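Local coordinates for protein caspase Nc (Drosophila melanogaster, PDB 2FP3) that acts as an initiator caspase, a cysteine protease that triggers the cascade of caspases carrying out apoptosis in the fly, at residues Pro34-Ser39 with Leu89-Gln94. The protein carries 2 engineered substitutions. Residues are numbered along the deposited sequence; the frame is centred on the assembly and turned at random.
Sequences PEVKKS and LIHLFQ
The extended chain of P34-S39 runs past helix 82-95 with V36 CA 7.3 Å from L92 CA. In this caspase-fold domain the helix packs against the central sheet through L89 and F93, while H91 and L92 meet the N-terminal loop that precedes strand 62-68. H91 is a worked example of a helix side chain fastening a loop that has no regular structure. Its CG stands anti to the backbone N (chi1 166°), which lets the imidazole extend to the carbonyl of P34. NE2 of H91 donates to P34 O over 2.6 Å, and the bond is bent to 146° at the hydrogen. The acceptor lies 17° off the ring plane, while NE2 sits in the carbonyl plane on a lone pair. ND1 bonds to V31 O, so both ring nitrogens face carbonyl oxygens of the same N-terminal loop, consistent with a doubly protonated, positively charged imidazole, and the pair of bonds fixes the ring's rotation. From the pyrrolidine of P34, CD packs 3.8 Å from H91 CD2. The CB of V36 is directed at the helix, and its side chain also touches A264 of helix 251-266, whose C260 and M263 pack on L92. Between the two segments, the apolar contact is V36 CG2 to L92 CD1, 4.2 Å.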
ATOM      1  N   PRO A  34       6.065 -17.009   2.003  1.00 53.66           N
ATOM      2  CA  PRO A  34       6.916 -17.313   0.854  1.00 57.17           C
ATOM      3  C   PRO A  34       8.314 -16.758   1.040  1.00 57.22           C
ATOM      4  O   PRO A  34       8.537 -15.883   1.872  1.00 56.61           O
ATOM      5  CB  PRO A  34       6.185 -16.634  -0.300  1.00 59.76           C
ATOM      6  CG  PRO A  34       4.754 -16.717   0.114  1.00 61.62           C
ATOM      7  CD  PRO A  34       4.831 -16.333   1.568  1.00 58.43           C
ATOM      8  N   GLU A  35       9.254 -17.268   0.259  1.00 59.53           N
ATOM      9  CA  GLU A  35      10.625 -16.801   0.335  1.00 63.51           C
ATOM     10  C   GLU A  35      10.752 -15.512  -0.460  1.00 58.06           C
ATOM     11  O   GLU A  35      10.326 -15.445  -1.613  1.00 55.18           O
ATOM     12  CB  GLU A  35      11.567 -17.850  -0.248  1.00 77.20           C
ATOM     13  CG  GLU A  35      12.985 -17.360  -0.451  1.00 98.35           C
ATOM     14  CD  GLU A  35      13.767 -18.245  -1.398  1.00109.64           C
ATOM     15  OE1 GLU A  35      13.959 -19.438  -1.080  1.00116.38           O
ATOM     16  OE2 GLU A  35      14.187 -17.747  -2.463  1.00116.55           O
ATOM     17  N   VAL A  36      11.337 -14.490   0.154  1.00 52.76           N
ATOM     18  CA  VAL A  36      11.539 -13.211  -0.515  1.00 48.26           C
ATOM     19  C   VAL A  36      13.004 -13.108  -0.909  1.00 49.72           C
ATOM     20  O   VAL A  36      13.863 -12.931  -0.044  1.00 49.05           O
ATOM     21  CB  VAL A  36      11.201 -12.028   0.417  1.00 45.43           C
ATOM     22  CG1 VAL A  36      11.580 -10.717  -0.249  1.00 42.68           C
ATOM     23  CG2 VAL A  36       9.725 -12.037   0.758  1.00 42.98           C
ATOM     24  N   LYS A  37      13.298 -13.225  -2.202  1.00 52.06           N
ATOM     25  CA  LYS A  37      14.686 -13.142  -2.645  1.00 54.15           C
ATOM     26  C   LYS A  37      15.258 -11.818  -2.167  1.00 50.74           C
ATOM     27  O   LYS A  37      14.536 -10.836  -2.062  1.00 49.75           O
ATOM     28  CD  LYS A  37      16.284 -13.623  -6.180  1.00 95.26           C
ATOM     29  CE  LYS A  37      15.652 -14.931  -6.640  1.00104.44           C
ATOM     30  NZ  LYS A  37      14.187 -15.005  -6.379  1.00110.47           N
ATOM     31  N   LYS A  38      16.554 -11.794  -1.873  1.00 47.67           N
ATOM     32  CA  LYS A  38      17.216 -10.594  -1.385  1.00 47.31           C
ATOM     33  C   LYS A  38      18.125  -9.977  -2.433  1.00 46.84           C
ATOM     34  O   LYS A  38      18.632 -10.665  -3.307  1.00 46.87           O
ATOM     35  CB  LYS A  38      18.068 -10.911  -0.150  1.00 49.48           C
ATOM     36  CG  LYS A  38      17.350 -11.625   0.993  1.00 52.75           C
ATOM     37  CD  LYS A  38      18.324 -11.843   2.155  1.00 58.90           C
ATOM     38  CE  LYS A  38      17.859 -12.928   3.133  1.00 62.81           C
ATOM     39  NZ  LYS A  38      16.582 -12.603   3.827  1.00 66.97           N
ATOM     40  N   SER A  39      18.334  -8.671  -2.335  1.00 46.38           N
ATOM     41  CA  SER A  39      19.218  -7.985  -3.255  1.00 48.37           C
ATOM     42  C   SER A  39      20.661  -8.316  -2.877  1.00 50.72           C
ATOM     43  O   SER A  39      20.942  -8.735  -1.753  1.00 47.23           O
ATOM     44  CB  SER A  39      19.009  -6.473  -3.162  1.00 48.18           C
ATOM     45  OG  SER A  39      17.691  -6.128  -3.526  1.00 51.13           O
ATOM     46  N   LEU A  89       0.957  -9.318   3.851  1.00 40.68           N
ATOM     47  CA  LEU A  89       1.590  -8.009   3.861  1.00 40.92           C
ATOM     48  C   LEU A  89       2.634  -7.909   4.964  1.00 41.77           C
ATOM     49  O   LEU A  89       3.762  -7.467   4.716  1.00 39.58           O
ATOM     50  CB  LEU A  89       0.540  -6.907   4.017  1.00 39.48           C
ATOM     51  CG  LEU A  89      -0.337  -6.688   2.777  1.00 40.29           C
ATOM     52  CD1 LEU A  89      -1.542  -5.838   3.131  1.00 37.18           C
ATOM     53  CD2 LEU A  89       0.486  -6.043   1.674  1.00 37.04           C
ATOM     54  N   ILE A  90       2.273  -8.318   6.179  1.00 42.20           N
ATOM     55  CA  ILE A  90       3.221  -8.251   7.281  1.00 41.26           C
ATOM     56  C   ILE A  90       4.463  -9.064   6.949  1.00 43.80           C
ATOM     57  O   ILE A  90       5.584  -8.562   7.031  1.00 44.38           O
ATOM     58  CB  ILE A  90       2.588  -8.746   8.604  1.00 40.21           C
ATOM     59  CG1 ILE A  90       1.585  -7.702   9.101  1.00 37.62           C
ATOM     60  CG2 ILE A  90       3.666  -8.948   9.677  1.00 36.67           C
ATOM     61  CD1 ILE A  90       0.629  -8.211  10.173  1.00 38.99           C
ATOM     62  N   HIS A  91       4.272 -10.313   6.558  1.00 45.11           N
ATOM     63  CA  HIS A  91       5.409 -11.150   6.208  1.00 47.46           C
ATOM     64  C   HIS A  91       6.312 -10.461   5.175  1.00 48.38           C
ATOM     65  O   HIS A  91       7.519 -10.324   5.380  1.00 50.95           O
ATOM     66  CB  HIS A  91       4.935 -12.489   5.643  1.00 47.67           C
ATOM     67  CG  HIS A  91       6.020 -13.258   4.960  1.00 44.43           C
ATOM     68  ND1 HIS A  91       7.099 -13.781   5.639  1.00 44.32           N
ATOM     69  CD2 HIS A  91       6.230 -13.529   3.652  1.00 42.58           C
ATOM     70  CE1 HIS A  91       7.931 -14.337   4.776  1.00 43.24           C
ATOM     71  NE2 HIS A  91       7.427 -14.197   3.564  1.00 44.38           N
ATOM     72  N   LEU A  92       5.719 -10.036   4.065  1.00 46.95           N
ATOM     73  CA  LEU A  92       6.463  -9.374   2.999  1.00 43.91           C
ATOM     74  C   LEU A  92       7.254  -8.152   3.452  1.00 44.14           C
ATOM     75  O   LEU A  92       8.422  -7.978   3.063  1.00 44.19           O
ATOM     76  CB  LEU A  92       5.516  -8.940   1.878  1.00 42.16           C
ATOM     77  CG  LEU A  92       6.123  -7.996   0.835  1.00 39.40           C
ATOM     78  CD1 LEU A  92       7.209  -8.724   0.075  1.00 33.89           C
ATOM     79  CD2 LEU A  92       5.033  -7.508  -0.120  1.00 37.58           C
ATOM     80  N   PHE A  93       6.629  -7.296   4.258  1.00 42.57           N
ATOM     81  CA  PHE A  93       7.328  -6.102   4.695  1.00 40.92           C
ATOM     82  C   PHE A  93       8.347  -6.334   5.797  1.00 41.85           C
ATOM     83  O   PHE A  93       9.250  -5.511   5.990  1.00 41.82           O
ATOM     84  CB  PHE A  93       6.331  -4.983   5.028  1.00 38.68           C
ATOM     85  CG  PHE A  93       5.723  -4.363   3.797  1.00 36.28           C
ATOM     86  CD1 PHE A  93       4.535  -4.852   3.266  1.00 34.06           C
ATOM     87  CD2 PHE A  93       6.417  -3.386   3.086  1.00 35.15           C
ATOM     88  CE1 PHE A  93       4.052  -4.392   2.042  1.00 32.78           C
ATOM     89  CE2 PHE A  93       5.941  -2.918   1.857  1.00 35.29           C
ATOM     90  CZ  PHE A  93       4.754  -3.429   1.335  1.00 32.85           C
ATOM     91  N   GLN A  94       8.226  -7.453   6.510  1.00 42.29           N
ATOM     92  CA  GLN A  94       9.227  -7.774   7.526  1.00 42.27           C
ATOM     93  C   GLN A  94      10.509  -8.130   6.781  1.00 43.18           C
ATOM     94  O   GLN A  94      11.602  -7.780   7.208  1.00 43.33           O
ATOM     95  CB  GLN A  94       8.802  -8.961   8.378  1.00 44.22           C
ATOM     96  CG  GLN A  94       7.790  -8.614   9.447  1.00 49.18           C
ATOM     97  CD  GLN A  94       7.592  -9.740  10.433  1.00 52.18           C
ATOM     98  OE1 GLN A  94       7.384 -10.896  10.046  1.00 53.95           O
ATOM     99  NE2 GLN A  94       7.649  -9.413  11.722  1.00 55.25           N
TER